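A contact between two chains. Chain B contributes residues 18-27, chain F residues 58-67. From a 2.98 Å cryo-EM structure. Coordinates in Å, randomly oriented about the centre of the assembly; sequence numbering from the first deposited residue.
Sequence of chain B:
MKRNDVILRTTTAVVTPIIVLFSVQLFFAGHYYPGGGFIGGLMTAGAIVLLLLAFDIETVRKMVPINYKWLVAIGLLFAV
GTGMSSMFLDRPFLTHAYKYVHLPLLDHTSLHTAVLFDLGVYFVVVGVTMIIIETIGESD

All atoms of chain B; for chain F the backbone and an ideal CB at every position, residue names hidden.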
# COMPACT_ATOMS: atom_id res chain seq x y z
N ILE B 18 -5.01 -18.87 7.59
CA ILE B 18 -5.66 -18.10 8.65
C ILE B 18 -5.37 -18.71 10.02
O ILE B 18 -5.29 -17.98 11.02
CB ILE B 18 -7.16 -17.92 8.36
CG1 ILE B 18 -7.75 -16.85 9.28
CG2 ILE B 18 -7.94 -19.20 8.52
CD1 ILE B 18 -7.09 -15.51 9.13
N ILE B 19 -5.10 -20.02 10.09
CA ILE B 19 -4.64 -20.62 11.33
C ILE B 19 -3.24 -20.11 11.69
O ILE B 19 -2.96 -19.80 12.85
CB ILE B 19 -4.65 -22.15 11.24
CG1 ILE B 19 -6.05 -22.67 10.92
CG2 ILE B 19 -4.23 -22.77 12.55
CD1 ILE B 19 -6.07 -24.15 10.64
N VAL B 20 -2.37 -19.97 10.69
CA VAL B 20 -1.01 -19.50 10.96
C VAL B 20 -1.01 -18.03 11.37
O VAL B 20 -0.32 -17.65 12.33
CB VAL B 20 -0.10 -19.77 9.75
CG1 VAL B 20 1.27 -19.18 9.97
CG2 VAL B 20 0.04 -21.26 9.53
N LEU B 21 -1.81 -17.19 10.70
CA LEU B 21 -1.95 -15.80 11.13
C LEU B 21 -2.56 -15.69 12.52
O LEU B 21 -2.16 -14.83 13.30
CB LEU B 21 -2.82 -14.97 10.17
CG LEU B 21 -2.25 -14.14 9.02
CD1 LEU B 21 -1.98 -14.91 7.78
CD2 LEU B 21 -3.18 -12.99 8.72
N PHE B 22 -3.50 -16.58 12.85
CA PHE B 22 -4.10 -16.54 14.17
C PHE B 22 -3.10 -16.93 15.25
O PHE B 22 -3.07 -16.32 16.32
CB PHE B 22 -5.34 -17.44 14.20
CG PHE B 22 -6.02 -17.48 15.53
CD1 PHE B 22 -6.58 -16.33 16.07
CD2 PHE B 22 -6.16 -18.67 16.22
CE1 PHE B 22 -7.23 -16.36 17.29
CE2 PHE B 22 -6.81 -18.71 17.43
CZ PHE B 22 -7.35 -17.56 17.97
N SER B 23 -2.25 -17.92 14.97
CA SER B 23 -1.26 -18.33 15.96
C SER B 23 -0.18 -17.27 16.16
O SER B 23 0.24 -17.01 17.29
CB SER B 23 -0.63 -19.66 15.56
OG SER B 23 0.14 -19.51 14.39
N VAL B 24 0.26 -16.63 15.07
CA VAL B 24 1.26 -15.57 15.18
C VAL B 24 0.67 -14.34 15.88
O VAL B 24 1.35 -13.69 16.69
CB VAL B 24 1.82 -15.24 13.79
CG1 VAL B 24 2.72 -14.03 13.81
CG2 VAL B 24 2.61 -16.42 13.26
N GLN B 25 -0.61 -14.05 15.64
CA GLN B 25 -1.26 -12.94 16.34
C GLN B 25 -1.47 -13.25 17.82
O GLN B 25 -1.36 -12.34 18.65
CB GLN B 25 -2.58 -12.62 15.65
CG GLN B 25 -3.35 -11.46 16.27
CD GLN B 25 -2.57 -10.17 16.23
OE1 GLN B 25 -1.91 -9.86 15.24
NE2 GLN B 25 -2.65 -9.40 17.31
N LEU B 26 -1.75 -14.51 18.16
CA LEU B 26 -1.78 -14.91 19.56
C LEU B 26 -0.41 -14.76 20.21
O LEU B 26 -0.31 -14.36 21.38
CB LEU B 26 -2.25 -16.36 19.70
CG LEU B 26 -3.72 -16.69 19.54
CD1 LEU B 26 -3.91 -18.19 19.53
CD2 LEU B 26 -4.50 -16.05 20.67
N PHE B 27 0.65 -15.05 19.47
CA PHE B 27 1.99 -14.96 20.04
C PHE B 27 2.45 -13.52 20.24
O PHE B 27 3.01 -13.20 21.29
CB PHE B 27 2.97 -15.73 19.17
CG PHE B 27 4.38 -15.57 19.61
CD1 PHE B 27 4.80 -16.08 20.82
CD2 PHE B 27 5.29 -14.92 18.80
CE1 PHE B 27 6.09 -15.92 21.23
CE2 PHE B 27 6.59 -14.76 19.21
CZ PHE B 27 6.99 -15.26 20.42
N UNK F 58 -12.85 -13.70 22.56
CA UNK F 58 -13.19 -13.96 21.17
C UNK F 58 -12.20 -14.94 20.54
O UNK F 58 -12.55 -15.69 19.61
CB UNK F 58 -13.22 -12.65 20.38
N UNK F 59 -10.97 -14.92 21.05
CA UNK F 59 -9.96 -15.90 20.66
C UNK F 59 -10.40 -17.31 21.01
O UNK F 59 -10.08 -18.25 20.29
CB UNK F 59 -8.62 -15.59 21.33
N UNK F 60 -11.16 -17.45 22.10
CA UNK F 60 -11.75 -18.73 22.47
C UNK F 60 -12.75 -19.19 21.40
O UNK F 60 -12.82 -20.37 21.07
CB UNK F 60 -12.44 -18.63 23.83
N UNK F 61 -13.47 -18.25 20.80
CA UNK F 61 -14.48 -18.59 19.79
C UNK F 61 -13.83 -19.10 18.52
O UNK F 61 -14.19 -20.16 17.99
CB UNK F 61 -15.36 -17.38 19.47
N UNK F 62 -12.83 -18.35 18.01
CA UNK F 62 -12.13 -18.82 16.82
C UNK F 62 -11.32 -20.08 17.10
O UNK F 62 -11.17 -20.94 16.22
CB UNK F 62 -11.21 -17.72 16.28
N UNK F 63 -10.87 -20.25 18.35
CA UNK F 63 -10.18 -21.47 18.75
C UNK F 63 -11.12 -22.67 18.74
O UNK F 63 -10.73 -23.76 18.29
CB UNK F 63 -9.56 -21.30 20.14
N UNK F 64 -12.34 -22.51 19.24
CA UNK F 64 -13.32 -23.60 19.23
C UNK F 64 -13.67 -23.98 17.80
O UNK F 64 -13.79 -25.18 17.48
CB UNK F 64 -14.58 -23.20 20.00
N UNK F 65 -13.76 -22.99 16.90
CA UNK F 65 -13.99 -23.30 15.49
C UNK F 65 -12.88 -24.12 14.86
O UNK F 65 -13.13 -25.14 14.21
CB UNK F 65 -14.17 -22.00 14.70
N UNK F 66 -11.62 -23.70 15.07
CA UNK F 66 -10.52 -24.41 14.43
C UNK F 66 -10.31 -25.79 15.06
O UNK F 66 -10.03 -26.76 14.35
CB UNK F 66 -9.23 -23.59 14.52
N UNK F 67 -10.53 -25.92 16.38
CA UNK F 67 -10.44 -27.22 17.05
C UNK F 67 -11.52 -28.18 16.59
O UNK F 67 -11.25 -29.38 16.39
CB UNK F 67 -10.53 -27.04 18.57

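Both stretches are helical, and their axes run roughly antiparallel, 143° apart and 11.9 Å at closest approach. Side chains must bridge the gap, and F22(B) reaches furthest into it. The visible face of chain B here, I19(B), F22(B) and L26(B), is hydrocarbon and offers no charge or hydrogen-bonding group.

Position 58 has nothing of chain B within 5.5 Å of its CB, so the contact hardly restricts it; it is L58(F), which stays out of reach.

At 59, CA-to-CB points toward chain B, and the ideal CB lies 4.1 Å from CZ of F22(B) and 4.2 Å from CD2 of L26(B). With carbon of two chain B residues close by, a small or medium apolar residue would be the obvious guess, though a polar one could turn its end aside. The residue is D59(F), whose OD1 lies 3.6 Å from CE1 of F22(B), at the ring edge, where aromatic C-H groups carry slight positive charge; its OD2 is 3.9 Å from CD2 of L26(B). No hydrogen bond crosses to chain B, and the side chain is poorly ordered.

Positions 60 and 61 meet nothing from chain B. The CB at 60 points away and that at 61 sideways, so many helix-compatible residues would serve; they are V60(F) and I61(F), the latter with its end leading away.

Position 62 points toward chain B, its ideal CB 4.2 Å from CZ of F22(B). An aliphatic chain long enough to reach across the aromatic ring would suit, such as leucine, isoleucine or methionine. L62(F) adopts chi1 t and chi2 p, placing CD2 over one face of the ring, 4.0 Å from the centroid of F22(B), in a CH-pi contact.

At 63 the CB points sideways, 4.7 Å from CE2 of F22(B). A flexible apolar chain could flank the ring. L63(F) does so at the edge, its CD1 4.3 Å from CE2 of F22(B).

Positions 64 and 65 are out of reach of chain B, which sets no preference; they are I64(F) and G65(F), the glycine keeping helical backbone angles.

Position 66 points toward chain B, with CB 4.9 Å from CG1 of I19(B) and space to fill beside F22(B). A branched or long aliphatic chain fits. I66(F) extends CD1 to 3.8 Å from CD2 of F22(B), while its CG2 lies 4.4 Å from CG1 of I19(B). Residues 59, 62, 63 and 66 thus form the hole that receives the F22(B) knob.

Position 67 is unconstrained by chain B and holds L67(F).

Chain F (58-67) LDVILLIGIL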
# COMPACT_ATOMS: atom_id res chain seq x y z
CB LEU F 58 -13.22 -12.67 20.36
CG LEU F 58 -14.28 -11.59 20.67
CD1 LEU F 58 -15.65 -12.15 20.96
CD2 LEU F 58 -13.85 -10.63 21.74
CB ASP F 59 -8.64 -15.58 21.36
CG ASP F 59 -8.04 -14.27 20.88
OD1 ASP F 59 -8.23 -13.92 19.70
OD2 ASP F 59 -7.38 -13.60 21.70
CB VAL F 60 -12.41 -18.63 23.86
CG1 VAL F 60 -13.03 -19.93 24.29
CG2 VAL F 60 -11.40 -18.14 24.89
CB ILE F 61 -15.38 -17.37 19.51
CG1 ILE F 61 -16.13 -16.99 20.78
CG2 ILE F 61 -16.32 -17.65 18.36
CD1 ILE F 61 -16.74 -15.65 20.69
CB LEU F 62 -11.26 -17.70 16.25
CG LEU F 62 -10.50 -17.98 14.96
CD1 LEU F 62 -11.42 -18.49 13.89
CD2 LEU F 62 -9.84 -16.71 14.49
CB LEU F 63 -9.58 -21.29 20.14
CG LEU F 63 -8.65 -22.41 20.56
CD1 LEU F 63 -7.40 -22.34 19.73
CD2 LEU F 63 -8.32 -22.32 22.02
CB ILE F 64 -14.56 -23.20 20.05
CG1 ILE F 64 -14.23 -23.20 21.54
CG2 ILE F 64 -15.68 -24.16 19.83
CD1 ILE F 64 -15.26 -22.49 22.36
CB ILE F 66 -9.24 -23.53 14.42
CG1 ILE F 66 -8.78 -23.14 15.81
CG2 ILE F 66 -9.47 -22.23 13.66
CD1 ILE F 66 -7.62 -22.13 15.83
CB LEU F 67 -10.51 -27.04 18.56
CG LEU F 67 -9.22 -26.98 19.39
CD1 LEU F 67 -8.34 -25.85 18.99
CD2 LEU F 67 -9.60 -26.83 20.83
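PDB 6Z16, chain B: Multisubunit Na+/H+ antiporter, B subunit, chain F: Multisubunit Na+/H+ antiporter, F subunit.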